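Local coordinates for protein phosphodiesterase (PDB 7CJ3) that holds retinal within a bacteriorhodopsin-like bundle of membrane-spanning helices, forming the transmembrane domain of a phosphodiesterase, at residues V98-A102 and E133-T137; G146-R150 and F211-L217. Residue numbers count along the deposited sequence, not the author numbering.

Contact 1. Residues V98-A102 and E133-T137. With RET (retinal), chain K; OLC ((2R)-2,3-dihydroxypropyl (9Z)-octadec-9-enoate), chain Q.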
loop_
_atom_site.group_PDB
_atom_site.type_symbol
_atom_site.label_atom_id
_atom_site.label_comp_id
_atom_site.label_asym_id
_atom_site.label_seq_id
_atom_site.Cartn_x
_atom_site.Cartn_y
_atom_site.Cartn_z
ATOM N N VAL B 98 -1.539 -6.322 -13.970
ATOM C CA VAL B 98 -0.941 -7.259 -12.984
ATOM C C VAL B 98 -1.416 -6.876 -11.587
ATOM O O VAL B 98 -1.887 -7.763 -10.860
ATOM C CB VAL B 98 0.581 -7.404 -13.030
ATOM C CG1 VAL B 98 1.019 -8.088 -14.317
ATOM C CG2 VAL B 98 1.301 -6.094 -12.829
ATOM N N ASP B 99 -1.376 -5.586 -11.255
ATOM C CA ASP B 99 -1.727 -5.075 -9.899
ATOM C C ASP B 99 -3.232 -5.206 -9.674
ATOM O O ASP B 99 -3.635 -5.550 -8.559
ATOM C CB ASP B 99 -1.231 -3.640 -9.724
ATOM C CG ASP B 99 0.251 -3.585 -9.393
ATOM O OD1 ASP B 99 0.885 -4.678 -9.288
ATOM O OD2 ASP B 99 0.758 -2.485 -9.218
ATOM N N GLY B 100 -4.028 -4.922 -10.696
ATOM C CA GLY B 100 -5.478 -5.145 -10.662
ATOM C C GLY B 100 -5.815 -6.612 -10.451
ATOM O O GLY B 100 -6.715 -6.897 -9.633
ATOM N N VAL B 101 -5.152 -7.516 -11.182
ATOM C CA VAL B 101 -5.433 -8.972 -11.078
ATOM C C VAL B 101 -5.177 -9.369 -9.629
ATOM O O VAL B 101 -6.022 -10.066 -9.041
ATOM C CB VAL B 101 -4.592 -9.817 -12.053
ATOM C CG1 VAL B 101 -4.698 -11.313 -11.750
ATOM C CG2 VAL B 101 -4.985 -9.548 -13.490
ATOM N N ALA B 102 -4.041 -8.928 -9.090
ATOM C CA ALA B 102 -3.624 -9.199 -7.697
ATOM C C ALA B 102 -4.673 -8.616 -6.748
ATOM O O ALA B 102 -5.098 -9.309 -5.830
ATOM C CB ALA B 102 -2.249 -8.632 -7.447
ATOM N N GLU B 133 -3.523 -16.372 -9.720
ATOM C CA GLU B 133 -2.937 -15.007 -9.803
ATOM C C GLU B 133 -1.467 -15.054 -10.284
ATOM O O GLU B 133 -1.104 -14.347 -11.256
ATOM C CB GLU B 133 -2.998 -14.377 -8.414
ATOM C CG GLU B 133 -2.396 -12.989 -8.378
ATOM C CD GLU B 133 -1.514 -12.690 -7.175
ATOM O OE1 GLU B 133 -1.797 -13.225 -6.079
ATOM O OE2 GLU B 133 -0.542 -11.921 -7.348
ATOM N N TRP B 134 -0.633 -15.843 -9.586
ATOM C CA TRP B 134 0.809 -16.007 -9.883
ATOM C C TRP B 134 1.002 -16.449 -11.345
ATOM O O TRP B 134 1.868 -15.841 -12.041
ATOM C CB TRP B 134 1.488 -16.953 -8.876
ATOM C CG TRP B 134 1.646 -16.385 -7.490
ATOM C CD1 TRP B 134 1.299 -15.123 -7.069
ATOM C CD2 TRP B 134 2.178 -17.057 -6.325
ATOM N NE1 TRP B 134 1.574 -14.973 -5.735
ATOM C CE2 TRP B 134 2.122 -16.138 -5.253
ATOM C CE3 TRP B 134 2.721 -18.325 -6.078
ATOM C CZ2 TRP B 134 2.555 -16.468 -3.969
ATOM C CZ3 TRP B 134 3.185 -18.634 -4.815
ATOM C CH2 TRP B 134 3.057 -17.725 -3.767
ATOM N N ILE B 135 0.213 -17.421 -11.812
ATOM C CA ILE B 135 0.344 -17.996 -13.185
ATOM C C ILE B 135 -0.104 -16.988 -14.258
ATOM O O ILE B 135 0.467 -17.042 -15.390
ATOM C CB ILE B 135 -0.417 -19.333 -13.273
ATOM C CG1 ILE B 135 0.392 -20.435 -12.577
ATOM C CG2 ILE B 135 -0.763 -19.697 -14.722
ATOM C CD1 ILE B 135 -0.443 -21.624 -12.088
ATOM N N ILE B 136 -1.069 -16.112 -13.956
ATOM C CA ILE B 136 -1.481 -15.035 -14.898
ATOM C C ILE B 136 -0.470 -13.887 -14.874
ATOM O O ILE B 136 -0.199 -13.344 -15.956
ATOM C CB ILE B 136 -2.886 -14.525 -14.582
ATOM C CG1 ILE B 136 -3.919 -15.643 -14.728
ATOM C CG2 ILE B 136 -3.244 -13.326 -15.438
ATOM C CD1 ILE B 136 -5.263 -15.301 -14.111
ATOM N N THR B 137 0.074 -13.520 -13.712
ATOM C CA THR B 137 0.879 -12.282 -13.538
ATOM C C THR B 137 2.400 -12.510 -13.688
ATOM O O THR B 137 3.052 -11.671 -14.322
ATOM C CB THR B 137 0.548 -11.638 -12.193
ATOM O OG1 THR B 137 0.811 -12.618 -11.186
ATOM C CG2 THR B 137 -0.889 -11.171 -12.124
HETATM C C1 RET K . 6.841 -21.840 -5.360
HETATM C C2 RET K . 6.906 -23.362 -5.228
HETATM C C3 RET K . 8.162 -23.867 -4.673
HETATM C C4 RET K . 9.346 -23.396 -5.490
HETATM C C5 RET K . 9.223 -22.011 -6.063
HETATM C C6 RET K . 8.128 -21.227 -5.906
HETATM C C7 RET K . 8.200 -19.817 -6.315
HETATM C C8 RET K . 7.182 -18.871 -6.380
HETATM C C9 RET K . 7.215 -17.583 -6.990
HETATM C C10 RET K . 6.086 -16.727 -7.032
HETATM C C11 RET K . 6.022 -15.384 -7.426
HETATM C C12 RET K . 4.958 -14.491 -7.369
HETATM C C13 RET K . 4.925 -13.163 -7.826
HETATM C C14 RET K . 3.750 -12.435 -7.786
HETATM C C15 RET K . 3.413 -11.306 -8.650
HETATM C C16 RET K . 5.662 -21.583 -6.316
HETATM C C17 RET K . 6.499 -21.256 -3.977
HETATM C C18 RET K . 10.465 -21.614 -6.832
HETATM C C19 RET K . 8.472 -17.055 -7.612
HETATM C C20 RET K . 6.202 -12.562 -8.329
HETATM C C18 OLC Q . -8.305 1.682 -9.005
HETATM C C10 OLC Q . -7.491 -4.158 -14.106
HETATM C C9 OLC Q . -6.981 -3.215 -14.911
HETATM C C17 OLC Q . -8.981 0.371 -8.636
HETATM C C11 OLC Q . -8.109 -3.671 -12.818
HETATM C C8 OLC Q . -6.993 -1.739 -14.536
HETATM C C24 OLC Q . -6.701 0.003 -26.586
HETATM C C16 OLC Q . -8.581 -0.817 -9.541
HETATM C C12 OLC Q . -8.951 -4.657 -12.015
HETATM C C7 OLC Q . -6.875 -0.789 -15.723
HETATM C C15 OLC Q . -9.285 -2.117 -9.064
HETATM C C13 OLC Q . -9.695 -3.864 -10.915
HETATM C C6 OLC Q . -5.693 -1.063 -16.644
HETATM C C14 OLC Q . -8.840 -3.434 -9.708
HETATM C C5 OLC Q . -5.250 0.242 -17.350
HETATM C C4 OLC Q . -5.595 0.331 -18.837
HETATM C C3 OLC Q . -4.377 0.596 -19.721
HETATM C C2 OLC Q . -4.547 0.011 -21.131
HETATM C C21 OLC Q . -5.322 0.325 -24.514
HETATM C C1 OLC Q . -5.262 0.974 -22.079
HETATM C C22 OLC Q . -6.197 1.047 -25.557
HETATM O O19 OLC Q . -6.236 1.626 -21.722
HETATM O O25 OLC Q . -8.120 0.010 -26.863
HETATM O O23 OLC Q . -7.264 1.771 -24.914
HETATM O O20 OLC Q . -4.816 1.154 -23.469
#
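The side chain of Val101 packs over the methyl of Thr137, its CG1 lying 3.8 Å from Thr137 CG2 and 4.4 Å from Ile136 CG2. Here helices 86-111 and 128-149 pack as antiparallel members of the bacteriorhodopsin-like bundle, and beta-branched residues suit the seam because they bring methyl groups close to backbones whose local axes are 9.9 Å apart at 170°. One turn earlier, Val98 O sits 3.8 Å from Thr137 CG2. The other end of the seam is filled by Ala102, whose small CB leaves room for Glu133, 3.7 Å from OE2. No hydrogen bond crosses. Thr137 instead gives its OG1 proton to Glu133 O of its own helix at 2.6 Å, which leaves CG2 for the apolar contact. Trp134 and Thr137 also line the retinal pocket: Trp134 CD1 is 3.7 Å from RET C14, with RET C12 over one indole face, and Thr137 OG1 is 3.9 Å from RET C15. Gly100 CA lies 3.7 Å from OLC C11, where a beta carbon would clash. The chemistry implies cohesion by apolar packing, with the Glu133 carboxylate left to the weak OE2 bond with Lys265, while OE1 lies close to like-charged Asp261.

Contact 2. Residues G146-R150 and F211-L217; sequences GLASR and FQPPPPL
Segment 146-150 carries the end of helix 128-149 and the residue that leaves it; the irregular segment 211-217 passes in the reverse direction, with Ala148 CA 6.0 Å from Pro216 CA and Ser149 CA 5.6 Å from Pro215 CA. The end of the Leu147 side chain leads away, onto Val90, Leu91 and Ile94 of helix 86-111, while Leu147 O lies 3.7 Å from Pro216 CG. Ala148, small enough to let the loop come close, has its O 3.2 Å from Pro216 CD and 3.6 Å from Pro215 CB; its CB packs on CD1 of Leu217 (m, t) at 4.0 Å. Carbonyls of a last helical turn point past the helix end, so proline rings, with no amide hydrogen, can lie against them. Ser149 (phi/psi -111/5, chi1 p) points CB away and bonds OG to Cys145 O; Ser149 O is 3.4 Å from Phe211 CZ. Arg150 takes phi/psi 44/51, ending the helix in a Schellman motif, one bond of which is the weak Arg150 N to Leu147 O (3.5 Å). Opposite, a cis peptide precedes Pro213, Pro213-Pro215 adopt polyproline-II-like angles, and Pro216 turns to -72/-10. Arg150 (m, m, t) runs along these prolines: CB 3.9 Å from Pro213 CG, CG 4.1 Å from Pro215 CA, NE weakly hydrogen-bonded to Pro214 O at 3.3 Å. Phe211, chi1 t, sets its ring edge at Arg150 O, 3.6 Å from CZ.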
loop_
_atom_site.group_PDB
_atom_site.type_symbol
_atom_site.label_atom_id
_atom_site.label_comp_id
_atom_site.label_asym_id
_atom_site.label_seq_id
_atom_site.Cartn_x
_atom_site.Cartn_y
_atom_site.Cartn_z
ATOM N N GLY B 146 11.330 -8.164 -20.590
ATOM C CA GLY B 146 11.709 -8.217 -22.022
ATOM C C GLY B 146 11.596 -6.867 -22.727
ATOM O O GLY B 146 12.541 -6.493 -23.437
ATOM N N LEU B 147 10.495 -6.139 -22.537
ATOM C CA LEU B 147 10.307 -4.812 -23.173
ATOM C C LEU B 147 11.321 -3.823 -22.608
ATOM O O LEU B 147 11.906 -3.064 -23.413
ATOM C CB LEU B 147 8.875 -4.317 -22.948
ATOM C CG LEU B 147 7.777 -5.191 -23.551
ATOM C CD1 LEU B 147 6.432 -4.488 -23.410
ATOM C CD2 LEU B 147 8.090 -5.537 -25.001
ATOM N N ALA B 148 11.509 -3.830 -21.289
ATOM C CA ALA B 148 12.462 -2.941 -20.576
ATOM C C ALA B 148 13.886 -3.146 -21.107
ATOM O O ALA B 148 14.633 -2.150 -21.164
ATOM C CB ALA B 148 12.408 -3.189 -19.090
ATOM N N SER B 149 14.236 -4.378 -21.494
ATOM C CA SER B 149 15.614 -4.790 -21.841
ATOM C C SER B 149 15.782 -5.098 -23.344
ATOM O O SER B 149 16.885 -5.548 -23.724
ATOM C CB SER B 149 16.015 -5.969 -20.960
ATOM O OG SER B 149 15.237 -7.146 -21.216
ATOM N N ARG B 150 14.744 -4.883 -24.168
ATOM C CA ARG B 150 14.742 -5.165 -25.632
ATOM C C ARG B 150 15.379 -6.529 -25.894
ATOM O O ARG B 150 16.290 -6.611 -26.725
ATOM C CB ARG B 150 15.501 -4.061 -26.387
ATOM C CG ARG B 150 15.065 -2.642 -26.046
ATOM C CD ARG B 150 13.784 -2.165 -26.687
ATOM N NE ARG B 150 13.715 -0.739 -26.490
ATOM C CZ ARG B 150 12.868 0.086 -27.093
ATOM N NH1 ARG B 150 11.952 -0.393 -27.916
ATOM N NH2 ARG B 150 12.879 1.384 -26.837
ATOM N N PHE B 211 25.030 -1.768 -26.793
ATOM C CA PHE B 211 23.750 -2.492 -27.020
ATOM C C PHE B 211 22.809 -1.683 -27.941
ATOM O O PHE B 211 22.563 -0.487 -27.664
ATOM C CB PHE B 211 23.093 -2.802 -25.669
ATOM C CG PHE B 211 21.808 -3.587 -25.764
ATOM C CD1 PHE B 211 21.811 -4.946 -26.052
ATOM C CD2 PHE B 211 20.590 -2.962 -25.562
ATOM C CE1 PHE B 211 20.620 -5.653 -26.137
ATOM C CE2 PHE B 211 19.397 -3.666 -25.667
ATOM C CZ PHE B 211 19.412 -5.009 -25.965
ATOM N N GLN B 212 22.301 -2.304 -29.016
ATOM C CA GLN B 212 21.234 -1.746 -29.902
ATOM C C GLN B 212 20.095 -2.767 -29.979
ATOM O O GLN B 212 20.356 -3.966 -30.096
ATOM C CB GLN B 212 21.772 -1.378 -31.298
ATOM N N PRO B 213 18.808 -2.340 -29.921
ATOM C CA PRO B 213 18.437 -0.927 -29.821
ATOM C C PRO B 213 18.531 -0.421 -28.383
ATOM O O PRO B 213 18.438 -1.228 -27.452
ATOM C CB PRO B 213 16.971 -0.925 -30.267
ATOM C CG PRO B 213 16.456 -2.257 -29.766
ATOM C CD PRO B 213 17.624 -3.216 -29.937
ATOM N N PRO B 214 18.687 0.908 -28.157
ATOM C CA PRO B 214 18.814 1.463 -26.811
ATOM C C PRO B 214 17.628 1.070 -25.935
ATOM O O PRO B 214 16.488 1.119 -26.391
ATOM C CB PRO B 214 18.866 2.991 -27.013
ATOM C CG PRO B 214 19.271 3.171 -28.462
ATOM C CD PRO B 214 18.698 1.967 -29.182
ATOM N N PRO B 215 17.855 0.677 -24.657
ATOM C CA PRO B 215 16.751 0.319 -23.764
ATOM C C PRO B 215 15.936 1.552 -23.382
ATOM O O PRO B 215 16.472 2.660 -23.350
ATOM C CB PRO B 215 17.461 -0.318 -22.562
ATOM C CG PRO B 215 18.836 0.340 -22.539
ATOM C CD PRO B 215 19.170 0.602 -23.993
ATOM N N PRO B 216 14.615 1.417 -23.102
ATOM C CA PRO B 216 13.789 2.561 -22.706
ATOM C C PRO B 216 14.073 3.083 -21.291
ATOM O O PRO B 216 13.539 4.124 -20.947
ATOM C CB PRO B 216 12.351 2.027 -22.786
ATOM C CG PRO B 216 12.473 0.512 -22.654
ATOM C CD PRO B 216 13.840 0.167 -23.197
ATOM N N LEU B 217 14.873 2.350 -20.504
ATOM C CA LEU B 217 15.300 2.735 -19.129
ATOM C C LEU B 217 16.814 2.923 -19.111
ATOM O O LEU B 217 17.541 2.240 -19.836
ATOM C CB LEU B 217 14.859 1.659 -18.123
ATOM C CG LEU B 217 13.394 1.233 -18.183
ATOM C CD1 LEU B 217 13.077 0.180 -17.121
ATOM C CD2 LEU B 217 12.496 2.434 -17.993
#

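Overall arrangement
Following the chain, helix 86-111 provides the first half of contact 1; the path then passes through the small antiparallel hairpin of strands 117-118 and 125-126 and returns in helix 128-149, where 133-137 closes that loop. The same helix runs on to its C-terminal end, at which contact 2 opens. Helices 153-173 and 178-207 intervene before the proline-rich loop 211-217 closes the second, longer loop just ahead of helix 219-233. The two loops therefore follow in series, neither nesting nor crossing. Their centres lie about 24 Å apart, so helix 128-149 joins a buried seam beside the retinal pocket to a partly exposed helix-to-loop junction at one end of the bundle.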